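Local coordinates for protein peptidyl tryptophan dihydroxylase (Pseudomonas putida, PDB 7CTQ) that uses FAD to dihydroxylate a peptidyl tryptophan, a step essential for biogenesis of the tryptophylquinone cofactor of quinohemoprotein amine dehydrogenase, at residues A[42-48]-A[85-91]; A[357-363]-A[374-379]; A[196-200]-A[214-219]. All coordinates share one frame; numbering follows the deposited sequence.

In the fold
Contacts 1 and 3 both reach the same mixed sheet and both touch FAD. Their centres lie about 20 Å apart, and their nearest atoms about 6 Å. In contact 1, G45 bonds the flavin ring, E44 packs on it and bonds the ribityl O2', and R91 bonds the ribityl O4' and a phosphate oxygen. Contact 3 meets the flavin only through Q197, on strand 193-201. The rest of that contact seats helix 208-220 against the sheet. Contact 2 is a separate two-stranded hairpin near the C-terminal end of the chain. Its centre is about 40 Å from that of contact 1 and about 49 Å from that of contact 3. It lies across the chain's centre from both.

Contact 1. Residues A[42-48]-A[85-91]. With FAD (flavin-adenine dinucleotide), chain C.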
loop_
_atom_site.group_PDB
_atom_site.type_symbol
_atom_site.label_atom_id
_atom_site.label_comp_id
_atom_site.label_asym_id
_atom_site.label_seq_id
_atom_site.Cartn_x
_atom_site.Cartn_y
_atom_site.Cartn_z
ATOM N N ALA A 42 -8.919 -4.123 15.232
ATOM C CA ALA A 42 -7.707 -3.379 14.922
ATOM C C ALA A 42 -8.080 -1.939 14.631
ATOM O O ALA A 42 -9.001 -1.685 13.850
ATOM C CB ALA A 42 -6.972 -3.984 13.724
ATOM N N VAL A 43 -7.382 -0.996 15.258
ATOM C CA VAL A 43 -7.534 0.414 14.929
ATOM C C VAL A 43 -6.185 0.954 14.485
ATOM O O VAL A 43 -5.151 0.674 15.104
ATOM C CB VAL A 43 -8.119 1.239 16.091
ATOM C CG1 VAL A 43 -9.339 0.534 16.652
ATOM C CG2 VAL A 43 -7.073 1.542 17.171
ATOM N N GLU A 44 -6.204 1.712 13.398
ATOM C CA GLU A 44 -5.012 2.186 12.732
ATOM C C GLU A 44 -5.003 3.703 12.740
ATOM O O GLU A 44 -6.045 4.348 12.875
ATOM C CB GLU A 44 -4.957 1.656 11.297
ATOM C CG GLU A 44 -4.602 0.181 11.215
ATOM C CD GLU A 44 -4.988 -0.454 9.896
ATOM O OE1 GLU A 44 -4.643 -1.640 9.689
ATOM O OE2 GLU A 44 -5.642 0.219 9.070
ATOM N N GLY A 45 -3.805 4.269 12.617
ATOM C CA GLY A 45 -3.655 5.702 12.450
ATOM C C GLY A 45 -3.744 6.062 10.979
ATOM O O GLY A 45 -3.080 5.448 10.139
ATOM N N VAL A 46 -4.581 7.050 10.668
ATOM C CA VAL A 46 -4.758 7.507 9.295
ATOM C C VAL A 46 -4.491 9.003 9.234
ATOM O O VAL A 46 -4.781 9.748 10.177
ATOM C CB VAL A 46 -6.165 7.174 8.741
ATOM C CG1 VAL A 46 -6.301 5.669 8.500
ATOM C CG2 VAL A 46 -7.262 7.682 9.682
ATOM N N SER A 47 -3.920 9.438 8.113
ATOM C CA SER A 47 -3.612 10.840 7.888
ATOM C C SER A 47 -4.800 11.545 7.232
ATOM O O SER A 47 -5.824 10.937 6.907
ATOM C CB SER A 47 -2.346 10.983 7.038
ATOM O OG SER A 47 -2.532 10.499 5.714
ATOM N N GLN A 48 -4.658 12.863 7.055
ATOM C CA GLN A 48 -5.671 13.642 6.351
ATOM C C GLN A 48 -5.776 13.211 4.893
ATOM O O GLN A 48 -6.876 13.165 4.328
ATOM C CB GLN A 48 -5.345 15.138 6.449
ATOM C CG GLN A 48 -3.994 15.555 5.840
ATOM C CD GLN A 48 -2.795 15.189 6.711
ATOM O OE1 GLN A 48 -2.938 14.912 7.905
ATOM N NE2 GLN A 48 -1.607 15.184 6.111
ATOM N N GLN A 85 -4.766 16.511 14.476
ATOM C CA GLN A 85 -5.432 16.479 13.172
ATOM C C GLN A 85 -5.198 15.176 12.420
ATOM O O GLN A 85 -5.546 15.076 11.237
ATOM C CB GLN A 85 -5.045 17.667 12.276
ATOM C CG GLN A 85 -6.242 18.286 11.527
ATOM C CD GLN A 85 -6.494 17.676 10.149
ATOM O OE1 GLN A 85 -5.583 17.148 9.509
ATOM N NE2 GLN A 85 -7.744 17.739 9.693
ATOM N N GLU A 86 -4.624 14.169 13.061
ATOM C CA GLU A 86 -4.677 12.828 12.512
ATOM C C GLU A 86 -5.709 12.029 13.292
ATOM O O GLU A 86 -5.992 12.312 14.459
ATOM C CB GLU A 86 -3.303 12.155 12.530
ATOM C CG GLU A 86 -2.391 12.694 11.426
ATOM C CD GLU A 86 -1.178 11.826 11.171
ATOM O OE1 GLU A 86 -0.993 10.824 11.895
ATOM O OE2 GLU A 86 -0.410 12.143 10.235
ATOM N N PHE A 87 -6.303 11.061 12.615
ATOM C CA PHE A 87 -7.495 10.377 13.081
ATOM C C PHE A 87 -7.142 8.945 13.463
ATOM O O PHE A 87 -5.986 8.513 13.376
ATOM C CB PHE A 87 -8.587 10.413 12.002
ATOM C CG PHE A 87 -8.991 11.807 11.582
ATOM C CD1 PHE A 87 -10.248 12.304 11.894
ATOM C CD2 PHE A 87 -8.117 12.618 10.868
ATOM C CE1 PHE A 87 -10.618 13.581 11.513
ATOM C CE2 PHE A 87 -8.481 13.895 10.488
ATOM C CZ PHE A 87 -9.732 14.376 10.810
ATOM N N LEU A 88 -8.156 8.209 13.907
ATOM C CA LEU A 88 -8.044 6.783 14.154
ATOM C C LEU A 88 -9.102 6.087 13.324
ATOM O O LEU A 88 -10.223 6.582 13.195
ATOM C CB LEU A 88 -8.226 6.429 15.641
ATOM C CG LEU A 88 -7.719 7.400 16.711
ATOM C CD1 LEU A 88 -8.013 6.847 18.099
ATOM C CD2 LEU A 88 -6.234 7.711 16.557
ATOM N N LEU A 89 -8.744 4.951 12.742
ATOM C CA LEU A 89 -9.660 4.208 11.890
ATOM C C LEU A 89 -9.935 2.862 12.536
ATOM O O LEU A 89 -9.006 2.087 12.774
ATOM C CB LEU A 89 -9.090 4.017 10.486
ATOM C CG LEU A 89 -10.068 3.246 9.605
ATOM C CD1 LEU A 89 -11.196 4.156 9.134
ATOM C CD2 LEU A 89 -9.353 2.608 8.440
ATOM N N ASP A 90 -11.201 2.579 12.813
ATOM C CA ASP A 90 -11.560 1.300 13.406
ATOM C C ASP A 90 -11.882 0.344 12.261
ATOM O O ASP A 90 -12.923 0.466 11.606
ATOM C CB ASP A 90 -12.715 1.461 14.392
ATOM C CG ASP A 90 -13.491 0.177 14.597
ATOM O OD1 ASP A 90 -12.876 -0.910 14.621
ATOM O OD2 ASP A 90 -14.715 0.252 14.743
ATOM N N ARG A 91 -10.964 -0.597 12.017
ATOM C CA ARG A 91 -11.086 -1.516 10.893
ATOM C C ARG A 91 -12.322 -2.394 10.990
ATOM O O ARG A 91 -12.811 -2.867 9.958
ATOM C CB ARG A 91 -9.830 -2.383 10.796
ATOM C CG ARG A 91 -8.578 -1.590 10.450
ATOM C CD ARG A 91 -8.772 -0.836 9.148
ATOM N NE ARG A 91 -9.144 -1.732 8.058
ATOM C CZ ARG A 91 -8.274 -2.250 7.195
ATOM N NH1 ARG A 91 -6.987 -1.948 7.296
ATOM N NH2 ARG A 91 -8.691 -3.063 6.230
HETATM P PA FAD C . -6.850 -6.009 3.852
HETATM O O1A FAD C . -7.237 -4.668 4.339
HETATM O O2A FAD C . -6.117 -6.840 4.895
HETATM O O5B FAD C . -8.109 -6.707 3.245
HETATM C C5B FAD C . -8.161 -8.134 3.057
HETATM C C4B FAD C . -9.603 -8.536 3.215
HETATM O O4B FAD C . -9.758 -9.915 2.810
HETATM C C3B FAD C . -10.171 -8.434 4.635
HETATM O O3B FAD C . -11.516 -7.962 4.594
HETATM C C2B FAD C . -10.060 -9.872 5.154
HETATM O O2B FAD C . -11.056 -10.203 6.121
HETATM C C1B FAD C . -10.321 -10.658 3.870
HETATM N N9A FAD C . -9.811 -12.021 3.815
HETATM C C8A FAD C . -8.637 -12.522 4.302
HETATM N N7A FAD C . -8.455 -13.801 4.082
HETATM C C5A FAD C . -9.616 -14.175 3.430
HETATM C C6A FAD C . -10.074 -15.413 2.934
HETATM N N6A FAD C . -9.386 -16.550 3.023
HETATM N N1A FAD C . -11.287 -15.447 2.322
HETATM C C2A FAD C . -11.986 -14.312 2.227
HETATM N N3A FAD C . -11.651 -13.092 2.662
HETATM C C4A FAD C . -10.452 -13.087 3.252
HETATM N N1 FAD C . -2.285 1.143 7.494
HETATM C C2 FAD C . -2.630 2.427 7.810
HETATM O O2 FAD C . -3.101 3.198 6.973
HETATM N N3 FAD C . -2.461 2.883 9.101
HETATM C C4 FAD C . -1.962 2.154 10.161
HETATM O O4 FAD C . -1.870 2.666 11.275
HETATM C C4X FAD C . -1.596 0.793 9.819
HETATM N N5 FAD C . -1.108 0.034 10.763
HETATM C C5X FAD C . -0.757 -1.266 10.437
HETATM C C6 FAD C . -0.226 -2.090 11.431
HETATM C C7 FAD C . 0.157 -3.397 11.150
HETATM C C7M FAD C . 0.723 -4.258 12.248
HETATM C C8 FAD C . 0.012 -3.896 9.846
HETATM C C8M FAD C . 0.407 -5.309 9.510
HETATM C C9 FAD C . -0.522 -3.080 8.853
HETATM C C9A FAD C . -0.899 -1.773 9.136
HETATM N N10 FAD C . -1.447 -0.926 8.152
HETATM C C10 FAD C . -1.793 0.376 8.456
HETATM C "C1'" FAD C . -1.575 -1.388 6.768
HETATM C "C2'" FAD C . -2.998 -1.719 6.348
HETATM O "O2'" FAD C . -3.627 -2.596 7.282
HETATM C "C3'" FAD C . -2.943 -2.384 4.974
HETATM O "O3'" FAD C . -2.088 -1.599 4.150
HETATM C "C4'" FAD C . -4.280 -2.539 4.257
HETATM O "O4'" FAD C . -5.307 -2.963 5.157
HETATM C "C5'" FAD C . -4.161 -3.508 3.104
HETATM O "O5'" FAD C . -5.379 -3.469 2.347
HETATM P P FAD C . -5.860 -4.709 1.537
HETATM O O1P FAD C . -4.760 -5.028 0.513
HETATM O O2P FAD C . -7.232 -4.489 0.999
HETATM O O3P FAD C . -5.862 -5.872 2.617
#
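Strands 43-46 and 87-90 pair antiparallel, V43 facing D90 and V46 facing F87, with their axes 4.5 Å apart at the closest. They form part of the mixed sheet that borders the flavin in this FAD-dependent monooxygenase. E44 and L89 make a hydrogen-bonded pair, with L89 N 2.8 Å from E44 O. The V46 and F87 pair is looser, since the bond from V46 N to F87 O is weak.

E44 and R91 carry the polar part of the contact. CG of E44 stands anti to the carbonyl carbon (chi1 -74°), and the chain runs out extended along the flavin. Its carboxylate then lies beside R91. R91 NH1 reaches E44 OE2 at 3.1 Å in a salt bridge, met on the syn side of the carboxylate. The bond lies close to the guanidinium plane, although the two planes are 67° apart. E44 OE1 accepts a hydrogen bond from FAD O2'. R91 bends at chi2 and chi3 and turns its guanidinium to the cofactor. D95 holds R91 NH2 in a second salt bridge.

V46 packs on the same face as E44, further along the strand. Its CG1 packs on L89 CB, while its CG2 meets F87 CB at 3.8 Å. Helix 48-56 adds L51 against V46 and F87. At the far end of its strand, D90 caps helix 91-104 through the backbone N atoms of Q92 and R93, and pairs with R193.

G45 reads the pyrimidine end of the flavin with its backbone alone: G45 N donates to FAD O4, and FAD N3 donates to G45 O. R91 bonds the cofactor twice, with NH1 2.9 Å from FAD O4' and NH2 2.9 Å from FAD O1A.

Contact 2. Residues A[357-363]-A[374-379]; sequences AVRVERR and AEVVVT
The R363 and V378 side chains cross at about a right angle in the antiparallel hairpin of strands 359-367 and 370-378. V378 CG2 sits over the centre of one face of the R363 guanidinium, 3.6 Å above the plane. A bend at chi2 (-71°) turns the arginine back along the strands to reach it. R363 CG also touches V376 CG2 at 3.6 Å.

The edge of the same guanidinium faces E361. R363 NE and NH2 both donate to E361 OE2, side-on and from one face of the carboxylate plane. R359 NE takes the other oxygen, E361 OE1, at 3.0 Å. R363 NH1 goes on to P383 O.

V358, V360 and V377 form a valine group. V358 CG1 meets V377 CG1 obliquely at 3.4 Å, tighter than usual. V360 CG1 rests against E375 OE2, whose salt-bridge partner is R399 of helix 395-402. A water joins R362 NE to E375 OE1. V398 of the same helix packs on V360 and V377.

Six backbone hydrogen bonds join the strands, with V376 N donating to E361 O at 2.8 Å.

E361 is thus shared between two arginines, and probably offsets part of their charge. The flat face of the R363 guanidinium is used on V378, while its N-H groups stay with oxygen acceptors.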
loop_
_atom_site.group_PDB
_atom_site.type_symbol
_atom_site.label_atom_id
_atom_site.label_comp_id
_atom_site.label_asym_id
_atom_site.label_seq_id
_atom_site.Cartn_x
_atom_site.Cartn_y
_atom_site.Cartn_z
ATOM N N ALA A 357 23.132 8.989 -19.206
ATOM C CA ALA A 357 22.531 7.670 -19.072
ATOM C C ALA A 357 21.102 7.590 -19.603
ATOM O O ALA A 357 20.499 6.512 -19.534
ATOM C CB ALA A 357 22.542 7.240 -17.596
ATOM N N VAL A 358 20.544 8.689 -20.122
ATOM C CA VAL A 358 19.155 8.698 -20.577
ATOM C C VAL A 358 19.014 7.828 -21.820
ATOM O O VAL A 358 19.855 7.868 -22.728
ATOM C CB VAL A 358 18.706 10.144 -20.859
ATOM C CG1 VAL A 358 17.447 10.157 -21.664
ATOM C CG2 VAL A 358 18.545 10.937 -19.551
ATOM N N ARG A 359 17.945 7.033 -21.877
ATOM C CA ARG A 359 17.769 6.102 -22.983
ATOM C C ARG A 359 16.362 6.210 -23.552
ATOM O O ARG A 359 15.386 6.325 -22.802
ATOM C CB ARG A 359 18.046 4.651 -22.536
ATOM C CG ARG A 359 19.516 4.362 -22.223
ATOM C CD ARG A 359 19.761 2.881 -21.926
ATOM N NE ARG A 359 19.335 2.010 -23.022
ATOM C CZ ARG A 359 20.140 1.489 -23.947
ATOM N NH1 ARG A 359 21.440 1.741 -23.934
ATOM N NH2 ARG A 359 19.634 0.711 -24.894
ATOM N N VAL A 360 16.267 6.160 -24.880
ATOM C CA VAL A 360 14.988 5.991 -25.562
ATOM C C VAL A 360 14.743 4.494 -25.710
ATOM O O VAL A 360 15.559 3.775 -26.302
ATOM C CB VAL A 360 14.977 6.682 -26.930
ATOM C CG1 VAL A 360 13.726 6.302 -27.667
ATOM C CG2 VAL A 360 15.078 8.208 -26.779
ATOM N N GLU A 361 13.635 4.019 -25.158
ATOM C CA GLU A 361 13.288 2.608 -25.197
ATOM C C GLU A 361 11.785 2.473 -25.378
ATOM O O GLU A 361 11.012 3.347 -24.977
ATOM C CB GLU A 361 13.728 1.866 -23.909
ATOM C CG GLU A 361 15.234 1.686 -23.768
ATOM C CD GLU A 361 15.621 0.827 -22.569
ATOM O OE1 GLU A 361 16.725 1.031 -22.029
ATOM O OE2 GLU A 361 14.830 -0.051 -22.162
ATOM N N ARG A 362 11.383 1.359 -25.988
ATOM C CA ARG A 362 9.976 1.000 -26.106
ATOM C C ARG A 362 9.523 0.337 -24.803
ATOM O O ARG A 362 10.083 -0.682 -24.393
ATOM C CB ARG A 362 9.783 0.067 -27.306
ATOM C CG ARG A 362 8.412 0.116 -27.945
ATOM C CD ARG A 362 8.370 -0.758 -29.200
ATOM N NE ARG A 362 9.602 -0.610 -29.959
ATOM C CZ ARG A 362 10.464 -1.588 -30.223
ATOM N NH1 ARG A 362 10.243 -2.824 -29.794
ATOM N NH2 ARG A 362 11.559 -1.316 -30.922
ATOM N N ARG A 363 8.529 0.917 -24.149
ATOM C CA ARG A 363 8.115 0.499 -22.819
ATOM C C ARG A 363 6.601 0.543 -22.751
ATOM O O ARG A 363 5.960 1.191 -23.585
ATOM C CB ARG A 363 8.711 1.405 -21.727
ATOM C CG ARG A 363 10.238 1.414 -21.674
ATOM C CD ARG A 363 10.793 0.092 -21.155
ATOM N NE ARG A 363 12.217 0.201 -20.815
ATOM C CZ ARG A 363 12.655 0.542 -19.604
ATOM N NH1 ARG A 363 11.775 0.809 -18.643
ATOM N NH2 ARG A 363 13.957 0.614 -19.348
ATOM N N ALA A 374 5.048 2.213 -26.330
ATOM C CA ALA A 374 5.486 3.380 -27.079
ATOM C C ALA A 374 6.933 3.650 -26.737
ATOM O O ALA A 374 7.439 3.201 -25.706
ATOM C CB ALA A 374 4.623 4.619 -26.778
ATOM N N GLU A 375 7.609 4.361 -27.636
ATOM C CA GLU A 375 8.934 4.878 -27.332
ATOM C C GLU A 375 8.798 5.924 -26.235
ATOM O O GLU A 375 8.052 6.896 -26.382
ATOM C CB GLU A 375 9.583 5.475 -28.579
ATOM C CG GLU A 375 10.062 4.421 -29.576
ATOM C CD GLU A 375 11.232 4.901 -30.426
ATOM O OE1 GLU A 375 11.836 4.062 -31.125
ATOM O OE2 GLU A 375 11.545 6.117 -30.403
ATOM N N VAL A 376 9.473 5.699 -25.114
ATOM C CA VAL A 376 9.468 6.636 -24.001
ATOM C C VAL A 376 10.916 6.964 -23.700
ATOM O O VAL A 376 11.836 6.354 -24.245
ATOM C CB VAL A 376 8.760 6.070 -22.749
ATOM C CG1 VAL A 376 7.325 5.647 -23.097
ATOM C CG2 VAL A 376 9.540 4.884 -22.211
ATOM N N VAL A 377 11.121 7.942 -22.830
ATOM C CA VAL A 377 12.467 8.356 -22.443
ATOM C C VAL A 377 12.727 7.861 -21.024
ATOM O O VAL A 377 12.020 8.250 -20.092
ATOM C CB VAL A 377 12.642 9.872 -22.549
ATOM C CG1 VAL A 377 14.060 10.249 -22.109
ATOM C CG2 VAL A 377 12.356 10.323 -23.990
ATOM N N VAL A 378 13.718 6.966 -20.874
ATOM C CA VAL A 378 14.066 6.371 -19.588
ATOM C C VAL A 378 15.178 7.206 -18.970
ATOM O O VAL A 378 16.189 7.487 -19.623
ATOM C CB VAL A 378 14.506 4.907 -19.755
ATOM C CG1 VAL A 378 15.059 4.326 -18.432
ATOM C CG2 VAL A 378 13.332 4.057 -20.274
ATOM N N THR A 379 14.976 7.624 -17.724
ATOM C CA THR A 379 15.911 8.485 -17.017
ATOM C C THR A 379 16.211 7.906 -15.638
ATOM O O THR A 379 15.535 6.989 -15.154
ATOM C CB THR A 379 15.354 9.906 -16.848
ATOM O OG1 THR A 379 14.354 9.899 -15.822
ATOM C CG2 THR A 379 14.766 10.451 -18.154
HETATM O O HOH W 1 10.255 1.457 -31.676
#

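Contact 3. Residues A[196-200]-A[214-219]. With FAD (flavin-adenine dinucleotide), chain C.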
loop_
_atom_site.group_PDB
_atom_site.type_symbol
_atom_site.label_atom_id
_atom_site.label_comp_id
_atom_site.label_asym_id
_atom_site.label_seq_id
_atom_site.Cartn_x
_atom_site.Cartn_y
_atom_site.Cartn_z
ATOM N N TRP A 196 -2.669 -1.616 21.680
ATOM C CA TRP A 196 -1.238 -1.374 21.824
ATOM C C TRP A 196 -0.503 -2.377 20.952
ATOM O O TRP A 196 -0.783 -3.581 21.005
ATOM C CB TRP A 196 -0.789 -1.492 23.282
ATOM C CG TRP A 196 0.694 -1.338 23.546
ATOM C CD1 TRP A 196 1.358 -0.187 23.860
ATOM C CD2 TRP A 196 1.673 -2.386 23.571
ATOM N NE1 TRP A 196 2.696 -0.451 24.070
ATOM C CE2 TRP A 196 2.909 -1.797 23.904
ATOM C CE3 TRP A 196 1.621 -3.766 23.345
ATOM C CZ2 TRP A 196 4.082 -2.539 24.010
ATOM C CZ3 TRP A 196 2.789 -4.499 23.449
ATOM C CH2 TRP A 196 3.994 -3.888 23.780
ATOM N N GLN A 197 0.430 -1.875 20.152
ATOM C CA GLN A 197 1.084 -2.685 19.133
ATOM C C GLN A 197 2.546 -2.287 19.075
ATOM O O GLN A 197 2.871 -1.118 18.847
ATOM C CB GLN A 197 0.395 -2.508 17.779
ATOM C CG GLN A 197 1.295 -2.569 16.568
ATOM C CD GLN A 197 0.702 -1.806 15.405
ATOM O OE1 GLN A 197 -0.398 -2.126 14.931
ATOM N NE2 GLN A 197 1.412 -0.770 14.954
ATOM N N VAL A 198 3.423 -3.246 19.326
ATOM C CA VAL A 198 4.849 -2.985 19.357
ATOM C C VAL A 198 5.458 -3.721 18.181
ATOM O O VAL A 198 5.059 -4.848 17.860
ATOM C CB VAL A 198 5.504 -3.391 20.691
ATOM C CG1 VAL A 198 5.504 -4.916 20.875
ATOM C CG2 VAL A 198 6.906 -2.819 20.776
ATOM N N THR A 199 6.380 -3.054 17.507
ATOM C CA THR A 199 6.997 -3.565 16.293
ATOM C C THR A 199 8.456 -3.855 16.601
ATOM O O THR A 199 9.168 -2.995 17.132
ATOM C CB THR A 199 6.844 -2.554 15.155
ATOM O OG1 THR A 199 5.450 -2.434 14.844
ATOM C CG2 THR A 199 7.614 -3.012 13.902
ATOM N N LEU A 200 8.874 -5.081 16.313
ATOM C CA LEU A 200 10.175 -5.571 16.730
ATOM C C LEU A 200 10.719 -6.486 15.651
ATOM O O LEU A 200 9.982 -6.956 14.778
ATOM C CB LEU A 200 10.093 -6.360 18.047
ATOM C CG LEU A 200 9.392 -5.733 19.248
ATOM C CD1 LEU A 200 8.839 -6.827 20.146
ATOM C CD2 LEU A 200 10.374 -4.849 19.994
ATOM N N TYR A 214 5.435 -11.386 27.800
ATOM C CA TYR A 214 6.350 -10.478 27.124
ATOM C C TYR A 214 5.686 -9.130 26.874
ATOM O O TYR A 214 6.248 -8.080 27.196
ATOM C CB TYR A 214 6.817 -11.122 25.813
ATOM C CG TYR A 214 7.872 -10.339 25.081
ATOM C CD1 TYR A 214 9.223 -10.552 25.332
ATOM C CD2 TYR A 214 7.515 -9.377 24.143
ATOM C CE1 TYR A 214 10.200 -9.831 24.657
ATOM C CE2 TYR A 214 8.482 -8.650 23.457
ATOM C CZ TYR A 214 9.819 -8.879 23.721
ATOM O OH TYR A 214 10.777 -8.156 23.047
ATOM N N CYS A 215 4.471 -9.149 26.316
ATOM C CA CYS A 215 3.743 -7.910 26.080
ATOM C C CYS A 215 3.415 -7.189 27.382
ATOM O O CYS A 215 3.510 -5.955 27.459
ATOM C CB CYS A 215 2.466 -8.208 25.306
ATOM S SG CYS A 215 2.806 -8.617 23.572
ATOM N N ALA A 216 2.996 -7.938 28.409
ATOM C CA ALA A 216 2.644 -7.314 29.682
ATOM C C ALA A 216 3.826 -6.550 30.261
ATOM O O ALA A 216 3.690 -5.393 30.675
ATOM C CB ALA A 216 2.139 -8.379 30.661
ATOM N N ALA A 217 5.015 -7.153 30.244
ATOM C CA ALA A 217 6.174 -6.459 30.797
ATOM C C ALA A 217 6.505 -5.193 30.016
ATOM O O ALA A 217 6.894 -4.177 30.613
ATOM C CB ALA A 217 7.380 -7.394 30.847
ATOM N N ARG A 218 6.371 -5.229 28.680
ATOM C CA ARG A 218 6.663 -4.038 27.880
ATOM C C ARG A 218 5.654 -2.926 28.149
ATOM O O ARG A 218 6.037 -1.755 28.308
ATOM C CB ARG A 218 6.697 -4.393 26.387
ATOM C CG ARG A 218 8.018 -5.009 25.949
ATOM C CD ARG A 218 8.204 -4.914 24.438
ATOM N NE ARG A 218 9.417 -5.588 23.997
ATOM C CZ ARG A 218 10.564 -4.974 23.718
ATOM N NH1 ARG A 218 10.675 -3.653 23.821
ATOM N NH2 ARG A 218 11.606 -5.694 23.342
ATOM N N ARG A 219 4.360 -3.266 28.205
ATOM C CA ARG A 219 3.354 -2.260 28.537
ATOM C C ARG A 219 3.562 -1.719 29.945
ATOM O O ARG A 219 3.459 -0.506 30.175
ATOM C CB ARG A 219 1.948 -2.841 28.381
ATOM C CG ARG A 219 1.568 -3.105 26.943
ATOM C CD ARG A 219 0.309 -3.923 26.861
ATOM N NE ARG A 219 -0.788 -3.194 27.439
ATOM C CZ ARG A 219 -1.814 -3.743 28.066
ATOM N NH1 ARG A 219 -1.918 -5.058 28.205
ATOM N NH2 ARG A 219 -2.743 -2.948 28.554
HETATM P PA FAD C . -6.850 -6.009 3.852
HETATM O O1A FAD C . -7.237 -4.668 4.339
HETATM O O2A FAD C . -6.117 -6.840 4.895
HETATM O O5B FAD C . -8.109 -6.707 3.245
HETATM C C5B FAD C . -8.161 -8.134 3.057
HETATM C C4B FAD C . -9.603 -8.536 3.215
HETATM O O4B FAD C . -9.758 -9.915 2.810
HETATM C C3B FAD C . -10.171 -8.434 4.635
HETATM O O3B FAD C . -11.516 -7.962 4.594
HETATM C C2B FAD C . -10.060 -9.872 5.154
HETATM O O2B FAD C . -11.056 -10.203 6.121
HETATM C C1B FAD C . -10.321 -10.658 3.870
HETATM N N9A FAD C . -9.811 -12.021 3.815
HETATM C C8A FAD C . -8.637 -12.522 4.302
HETATM N N7A FAD C . -8.455 -13.801 4.082
HETATM C C5A FAD C . -9.616 -14.175 3.430
HETATM C C6A FAD C . -10.074 -15.413 2.934
HETATM N N6A FAD C . -9.386 -16.550 3.023
HETATM N N1A FAD C . -11.287 -15.447 2.322
HETATM C C2A FAD C . -11.986 -14.312 2.227
HETATM N N3A FAD C . -11.651 -13.092 2.662
HETATM C C4A FAD C . -10.452 -13.087 3.252
HETATM N N1 FAD C . -2.285 1.143 7.494
HETATM C C2 FAD C . -2.630 2.427 7.810
HETATM O O2 FAD C . -3.101 3.198 6.973
HETATM N N3 FAD C . -2.461 2.883 9.101
HETATM C C4 FAD C . -1.962 2.154 10.161
HETATM O O4 FAD C . -1.870 2.666 11.275
HETATM C C4X FAD C . -1.596 0.793 9.819
HETATM N N5 FAD C . -1.108 0.034 10.763
HETATM C C5X FAD C . -0.757 -1.266 10.437
HETATM C C6 FAD C . -0.226 -2.090 11.431
HETATM C C7 FAD C . 0.157 -3.397 11.150
HETATM C C7M FAD C . 0.723 -4.258 12.248
HETATM C C8 FAD C . 0.012 -3.896 9.846
HETATM C C8M FAD C . 0.407 -5.309 9.510
HETATM C C9 FAD C . -0.522 -3.080 8.853
HETATM C C9A FAD C . -0.899 -1.773 9.136
HETATM N N10 FAD C . -1.447 -0.926 8.152
HETATM C C10 FAD C . -1.793 0.376 8.456
HETATM C "C1'" FAD C . -1.575 -1.388 6.768
HETATM C "C2'" FAD C . -2.998 -1.719 6.348
HETATM O "O2'" FAD C . -3.627 -2.596 7.282
HETATM C "C3'" FAD C . -2.943 -2.384 4.974
HETATM O "O3'" FAD C . -2.088 -1.599 4.150
HETATM C "C4'" FAD C . -4.280 -2.539 4.257
HETATM O "O4'" FAD C . -5.307 -2.963 5.157
HETATM C "C5'" FAD C . -4.161 -3.508 3.104
HETATM O "O5'" FAD C . -5.379 -3.469 2.347
HETATM P P FAD C . -5.860 -4.709 1.537
HETATM O O1P FAD C . -4.760 -5.028 0.513
HETATM O O2P FAD C . -7.232 -4.489 0.999
HETATM O O3P FAD C . -5.862 -5.872 2.617
#
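W196 has CG anti to its own N (chi1 177°), which carries the indole from strand 193-201 to helix 208-220. R219 leaves the helix with CG anti to the carbonyl carbon (chi1 -70°), and its CG lands over the indole. The strand and helix segments run at 101° to each other, their axes 10.3 Å apart at the closest. This is a helix laid across a sheet, joined by side chains with no hydrogen bond between the two segments.

R219 CG makes a CH-pi contact over the face of the W196 six-membered ring, 3.5 Å from its centroid. The two side chains slide past each other in opposite directions. The guanidinium of R219 makes a cation-pi contact with W165. C215 SG comes to the edge of the indole, near its plane, and lies 4.1 Å from W196 CZ3. R218 CB packs on W196 CH2. With an alanine here instead of W196, R219 CG and C215 SG would probably lose their aromatic partner, and a gap is likely to open between strand and helix.

L200 serves the other end of the helix segment. Its CD2 lies over the centre of one guanidinium face of R218, 3.6 Å above the plane. Its CD1 meets the edge of the Y214 ring, 3.7 Å from Y214 OH. R218 NH2 donates to Y214 OH at 2.6 Å, almost in the guanidinium plane, and also pairs with D181. On the other side of the strand, Q197 OE1 approaches FAD C6 at 3.5 Å.

The contact therefore uses arginines largely through their carbon chains and flat faces. R218 NH2 keeps its bonds to Y214 OH and D181 while L200 lies on the guanidinium face, so the apolar contact probably costs that nitrogen no polar bond.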